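Local coordinates for protein diaminopimelate decarboxylase (PDB 1TWI) that catalyses the pyridoxal-phosphate-dependent decarboxylation of meso-diaminopimelate to L-lysine, the last step of lysine biosynthesis by the diaminopimelate route, at residues T216-S219 and P220-E224. Sequence-based numbering, arbitrary orientation.
Sequences TDIS and PFIEE
Ile-218 and Ile-222, one turn apart, pack tightly where the loop winds into helix 219-237. Their side chains cross at about a right angle, and CG2 of Ile-218 presses on CD1 of Ile-222 at 3.5 Å, closer than usual for two carbons. Branched, apolar chains suit this side, where Ile-218 meets Leu-267 and Ala-270 of helix 264-276 and Ile-222 meets Ala-270. Phe-221 is buried: its CD2 lies 4.3 Å from Ile-218 CD1, while the ring reaches Leu-267 and the neighbourhood of Gly-250, a cofactor-binding residue. In the backbone, Ile-222 N donates to Ile-218 O (3.1 Å) and Glu-223 N to Ser-219 O (3.0 Å).

The side of Asp-217 is looser and more exposed to solvent. Its chi1 of 179° sets CG opposite the backbone N, and OD1 accepts a capping bond from Ser-219 N at 2.7 Å, from 45° out of the carboxylate plane. Proline, with no N-H to donate, suits a first turn, where backbone nitrogens lack a helical acceptor; Pro-220 CD lies 3.2 Å from Asp-217 O. Ser-219 OG is hydrogen-bonded to His-168 NE2. This is an Asp-capped helix N-terminus, here opening the helix that follows strand 202-208 in the pyridoxal-phosphate-binding beta/alpha-barrel of this decarboxylase family.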
# COMPACT_ATOMS: atom_id res chain seq x y z
N THR A 216 -19.13 -4.19 -13.41
CA THR A 216 -19.59 -5.41 -14.07
C THR A 216 -21.05 -5.26 -14.54
O THR A 216 -21.80 -6.22 -14.50
CB THR A 216 -19.51 -6.64 -13.09
OG1 THR A 216 -20.21 -6.32 -11.89
CG2 THR A 216 -18.05 -6.96 -12.73
N ASP A 217 -21.42 -4.07 -14.98
CA ASP A 217 -22.77 -3.80 -15.49
C ASP A 217 -22.48 -2.89 -16.66
O ASP A 217 -21.67 -1.98 -16.53
CB ASP A 217 -23.60 -3.06 -14.45
CG ASP A 217 -25.02 -2.72 -14.92
OD1 ASP A 217 -25.30 -2.62 -16.14
OD2 ASP A 217 -25.89 -2.52 -14.05
N ILE A 218 -23.13 -3.11 -17.80
CA ILE A 218 -22.89 -2.25 -18.96
C ILE A 218 -23.61 -0.89 -18.85
O ILE A 218 -23.26 0.08 -19.52
CB ILE A 218 -23.36 -2.97 -20.24
CG1 ILE A 218 -22.27 -3.88 -20.79
CG2 ILE A 218 -23.83 -2.01 -21.27
CD1 ILE A 218 -20.89 -3.26 -21.00
N SER A 219 -24.59 -0.82 -17.96
CA SER A 219 -25.42 0.39 -17.83
C SER A 219 -24.64 1.72 -17.60
O SER A 219 -24.89 2.72 -18.31
CB SER A 219 -26.43 0.13 -16.69
OG SER A 219 -27.24 1.26 -16.43
N PRO A 220 -23.72 1.75 -16.62
CA PRO A 220 -22.95 2.99 -16.35
C PRO A 220 -22.20 3.46 -17.62
O PRO A 220 -22.07 4.68 -17.90
CB PRO A 220 -21.97 2.57 -15.25
CG PRO A 220 -22.56 1.35 -14.65
CD PRO A 220 -23.27 0.64 -15.78
N PHE A 221 -21.70 2.50 -18.38
CA PHE A 221 -20.99 2.83 -19.61
C PHE A 221 -21.91 3.43 -20.67
O PHE A 221 -21.53 4.38 -21.37
CB PHE A 221 -20.28 1.61 -20.20
CG PHE A 221 -19.19 1.10 -19.31
CD1 PHE A 221 -18.04 1.86 -19.10
CD2 PHE A 221 -19.34 -0.08 -18.63
CE1 PHE A 221 -17.07 1.45 -18.23
CE2 PHE A 221 -18.35 -0.53 -17.72
CZ PHE A 221 -17.22 0.23 -17.52
N ILE A 222 -23.10 2.86 -20.83
CA ILE A 222 -24.04 3.44 -21.79
C ILE A 222 -24.34 4.90 -21.35
O ILE A 222 -24.30 5.82 -22.16
CB ILE A 222 -25.42 2.63 -21.78
CG1 ILE A 222 -25.22 1.22 -22.32
CG2 ILE A 222 -26.45 3.34 -22.65
CD1 ILE A 222 -26.38 0.23 -21.98
N GLU A 223 -24.63 5.12 -20.07
CA GLU A 223 -24.97 6.47 -19.60
C GLU A 223 -23.77 7.43 -19.77
O GLU A 223 -23.95 8.59 -20.15
CB GLU A 223 -25.41 6.42 -18.12
CG GLU A 223 -25.75 7.79 -17.51
CD GLU A 223 -27.02 8.41 -18.07
OE1 GLU A 223 -27.79 7.73 -18.82
OE2 GLU A 223 -27.26 9.60 -17.75
N GLU A 224 -22.57 6.96 -19.47
CA GLU A 224 -21.37 7.77 -19.71
C GLU A 224 -21.31 8.12 -21.20
O GLU A 224 -21.09 9.28 -21.59
CB GLU A 224 -20.08 6.96 -19.37
CG GLU A 224 -18.76 7.65 -19.89
CD GLU A 224 -17.53 6.73 -19.89
OE1 GLU A 224 -17.68 5.47 -19.72
OE2 GLU A 224 -16.40 7.25 -20.09